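Local atomic coordinates of vibralactone Cyclase (Boreostereum vibrans, PDB entry 6KD0), a protein that probably catalyses the cyclization that forms the fused bicyclic beta-lactone of vibralactone, using an alpha/beta-hydrolase fold. Residues R135-K147 with L248-S260. Residues are numbered along the deposited sequence; the frame is centred on the assembly and turned at random.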
# COMPACT_ATOMS: atom_id res chain seq x y z
N ARG A 135 -4.09 -4.55 13.15
CA ARG A 135 -4.67 -3.71 14.20
C ARG A 135 -4.41 -2.23 13.93
O ARG A 135 -3.35 -1.84 13.41
CB ARG A 135 -4.13 -4.13 15.57
CG ARG A 135 -5.00 -5.19 16.22
CD ARG A 135 -4.38 -5.72 17.50
NE ARG A 135 -3.26 -6.61 17.22
CZ ARG A 135 -2.54 -7.24 18.15
NH1 ARG A 135 -2.82 -7.08 19.45
NH2 ARG A 135 -1.54 -8.02 17.79
N LEU A 136 -5.40 -1.39 14.26
CA LEU A 136 -5.38 0.03 13.97
C LEU A 136 -4.90 0.86 15.15
O LEU A 136 -5.09 0.49 16.32
CB LEU A 136 -6.77 0.53 13.58
CG LEU A 136 -7.37 -0.20 12.37
CD1 LEU A 136 -8.77 0.33 12.08
CD2 LEU A 136 -6.46 -0.04 11.17
N THR A 137 -4.29 2.00 14.83
CA THR A 137 -4.03 3.05 15.80
C THR A 137 -5.30 3.88 16.00
O THR A 137 -6.21 3.84 15.18
CB THR A 137 -2.89 3.95 15.32
OG1 THR A 137 -3.30 4.61 14.11
CG2 THR A 137 -1.62 3.13 15.07
N PRO A 138 -5.40 4.64 17.10
CA PRO A 138 -4.48 4.72 18.24
C PRO A 138 -4.69 3.63 19.28
O PRO A 138 -3.90 3.55 20.21
CB PRO A 138 -4.81 6.08 18.85
CG PRO A 138 -6.28 6.27 18.58
CD PRO A 138 -6.51 5.60 17.22
N GLU A 139 -5.75 2.83 19.13
CA GLU A 139 -6.04 1.76 20.09
C GLU A 139 -4.84 0.82 20.27
O GLU A 139 -4.57 0.36 21.38
CB GLU A 139 -7.28 0.99 19.67
CG GLU A 139 -8.58 1.78 19.78
CD GLU A 139 -8.91 2.58 18.54
OE1 GLU A 139 -8.09 2.61 17.59
OE2 GLU A 139 -10.01 3.19 18.50
N SER A 140 -4.13 0.52 19.19
CA SER A 140 -2.87 -0.21 19.25
C SER A 140 -1.76 0.68 18.72
O SER A 140 -1.88 1.18 17.60
CB SER A 140 -2.93 -1.50 18.41
OG SER A 140 -3.90 -2.42 18.88
N SER A 141 -0.68 0.86 19.48
CA SER A 141 0.43 1.70 19.02
C SER A 141 1.38 0.92 18.12
O SER A 141 1.51 -0.31 18.25
CB SER A 141 1.22 2.23 20.22
OG SER A 141 0.36 2.97 21.06
N SER A 142 2.07 1.64 17.23
CA SER A 142 3.17 1.05 16.46
C SER A 142 4.19 0.46 17.43
O SER A 142 4.52 1.09 18.44
CB SER A 142 3.83 2.12 15.58
OG SER A 142 5.06 1.65 15.01
N PRO A 143 4.76 -0.72 17.14
CA PRO A 143 4.67 -1.48 15.90
C PRO A 143 3.65 -2.61 15.88
O PRO A 143 3.88 -3.62 15.19
CB PRO A 143 6.08 -2.05 15.75
CG PRO A 143 6.52 -2.29 17.18
CD PRO A 143 5.77 -1.29 18.05
N THR A 144 2.50 -2.46 16.53
CA THR A 144 1.54 -3.56 16.54
C THR A 144 1.01 -3.84 15.14
O THR A 144 0.95 -5.00 14.72
CB THR A 144 0.38 -3.26 17.49
OG1 THR A 144 0.93 -3.13 18.81
CG2 THR A 144 -0.63 -4.41 17.45
N GLY A 145 0.64 -2.80 14.41
CA GLY A 145 0.14 -3.01 13.05
C GLY A 145 1.16 -3.70 12.17
O GLY A 145 0.84 -4.66 11.45
N ALA A 146 2.42 -3.25 12.23
CA ALA A 146 3.49 -3.85 11.44
C ALA A 146 3.70 -5.31 11.82
O ALA A 146 3.89 -6.17 10.95
CB ALA A 146 4.77 -3.04 11.61
N LYS A 147 3.68 -5.62 13.12
CA LYS A 147 3.84 -7.01 13.54
C LYS A 147 2.69 -7.88 13.06
O LYS A 147 2.91 -9.02 12.66
CB LYS A 147 4.00 -7.08 15.06
CG LYS A 147 5.38 -6.60 15.55
CD LYS A 147 5.56 -6.88 17.04
CE LYS A 147 6.89 -6.33 17.57
NZ LYS A 147 8.05 -6.78 16.73
N LEU A 248 -1.05 9.68 16.40
CA LEU A 248 -1.94 8.58 16.77
C LEU A 248 -1.17 7.27 16.83
O LEU A 248 -1.45 6.41 17.68
CB LEU A 248 -3.10 8.47 15.78
CG LEU A 248 -4.17 9.56 15.70
CD1 LEU A 248 -5.14 9.20 14.58
CD2 LEU A 248 -4.90 9.71 17.01
N ALA A 249 -0.19 7.10 15.95
CA ALA A 249 0.53 5.83 15.91
C ALA A 249 1.45 5.67 17.13
O ALA A 249 1.79 4.54 17.50
CB ALA A 249 1.34 5.72 14.62
N ASN A 250 1.87 6.78 17.73
CA ASN A 250 2.56 6.79 19.01
C ASN A 250 3.70 5.77 19.12
O ASN A 250 3.72 4.96 20.05
CB ASN A 250 1.54 6.56 20.12
CG ASN A 250 2.10 6.84 21.50
OD1 ASN A 250 2.84 7.79 21.69
ND2 ASN A 250 1.78 5.99 22.46
N PRO A 251 4.64 5.76 18.17
CA PRO A 251 5.78 4.85 18.32
C PRO A 251 6.62 5.29 19.51
O PRO A 251 6.80 6.48 19.74
CB PRO A 251 6.54 5.01 16.99
CG PRO A 251 6.18 6.38 16.51
CD PRO A 251 4.72 6.52 16.91
N ALA A 252 7.14 4.32 20.25
CA ALA A 252 8.03 4.65 21.36
C ALA A 252 9.29 5.36 20.85
O ALA A 252 9.84 6.23 21.55
CB ALA A 252 8.39 3.39 22.13
N ASP A 253 9.75 5.02 19.66
CA ASP A 253 10.96 5.62 19.08
C ASP A 253 10.72 5.88 17.60
O ASP A 253 10.81 4.95 16.78
CB ASP A 253 12.17 4.72 19.28
CG ASP A 253 13.45 5.34 18.74
OD1 ASP A 253 13.44 6.55 18.39
OD2 ASP A 253 14.45 4.60 18.66
N PRO A 254 10.48 7.13 17.21
CA PRO A 254 10.27 7.44 15.79
C PRO A 254 11.48 7.17 14.90
O PRO A 254 11.32 7.08 13.67
CB PRO A 254 9.92 8.94 15.80
CG PRO A 254 10.49 9.45 17.08
CD PRO A 254 10.42 8.32 18.07
N HIS A 255 12.68 7.05 15.49
CA HIS A 255 13.89 6.71 14.75
C HIS A 255 14.04 5.22 14.48
O HIS A 255 14.94 4.83 13.74
CB HIS A 255 15.14 7.18 15.53
CG HIS A 255 15.18 8.65 15.77
ND1 HIS A 255 15.90 9.52 14.98
CD2 HIS A 255 14.56 9.41 16.71
CE1 HIS A 255 15.74 10.75 15.43
NE2 HIS A 255 14.93 10.72 16.47
N ASP A 256 13.20 4.38 15.08
CA ASP A 256 13.35 2.95 14.88
C ASP A 256 12.81 2.55 13.51
O ASP A 256 11.76 3.05 13.09
CB ASP A 256 12.62 2.18 15.97
CG ASP A 256 13.00 0.71 15.98
OD1 ASP A 256 14.00 0.34 16.64
OD2 ASP A 256 12.32 -0.08 15.29
N PRO A 257 13.49 1.66 12.79
CA PRO A 257 12.97 1.23 11.48
C PRO A 257 11.61 0.55 11.55
O PRO A 257 10.91 0.53 10.53
CB PRO A 257 14.05 0.25 10.98
CG PRO A 257 15.28 0.56 11.75
CD PRO A 257 14.81 1.09 13.10
N SER A 258 11.22 0.00 12.70
CA SER A 258 9.89 -0.59 12.83
C SER A 258 8.78 0.45 12.70
O SER A 258 7.61 0.07 12.56
CB SER A 258 9.73 -1.35 14.15
OG SER A 258 9.60 -0.48 15.28
N PHE A 259 9.11 1.74 12.76
CA PHE A 259 8.17 2.80 12.39
C PHE A 259 8.56 3.52 11.11
O PHE A 259 7.70 3.77 10.26
CB PHE A 259 8.01 3.82 13.53
CG PHE A 259 6.98 4.88 13.22
CD1 PHE A 259 5.63 4.63 13.41
CD2 PHE A 259 7.36 6.10 12.68
CE1 PHE A 259 4.68 5.59 13.10
CE2 PHE A 259 6.41 7.06 12.35
CZ PHE A 259 5.07 6.81 12.57
N SER A 260 9.84 3.86 10.95
CA SER A 260 10.36 4.66 9.85
C SER A 260 11.20 3.76 8.96
O SER A 260 12.42 3.65 9.16
CB SER A 260 11.22 5.81 10.39
OG SER A 260 10.45 6.68 11.18
O HOH W 1 -1.41 4.66 20.04
O HOH W 2 4.99 0.78 12.48
O HOH W 3 7.61 1.33 16.24
O HOH W 4 6.31 1.50 20.31
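Ser142 and Ala249 meet in a largely water-bridged contact of the alpha/beta hydrolase fold: the loop leading into helix 144-158 packs against the C-terminal end of helix 239-249 and the chain that follows it. One direct hydrogen bond spans it, from Ser142 N to Ala249 O (2.9 Å), in the carbonyl plane. With OG anti to the backbone N (chi1 169°), the Ser142 hydroxyl lies at the edge of the Phe259 ring, 3.4 Å from CD1. Pro251 CG sits over one face of that ring. Two waters tie Ser142 OG to the O and the OG of Ser258. Another joins Ser142 O to Ala252 N. A fourth water binds Pro138 O, Ser141 OG and Leu248 O, so it bridges Leu248, in helix 239-249, to the loop at Pro138 and Ser141. The Pro138 ring packs alongside the Leu248 side chain, Pro138 CG 4.0 Å from Leu248 CD2. Thr137 CG2 packs on Ala249 CA at 3.6 Å. Both Pro138 and Pro143 follow cis peptide bonds, and Pro143 occupies the N-cap position of helix 144-158. Ser141 O accepts from both Thr144 N and Thr144 OG1, which fastens the loop to the first helical turn. The loop connects strand 128-132 of the central sheet to helix 144-158. Around the contact, helix 35-54 touches Pro138, Trp106 meets the Phe259 ring, and helix 178-192 packs against Ala146 and Ser258.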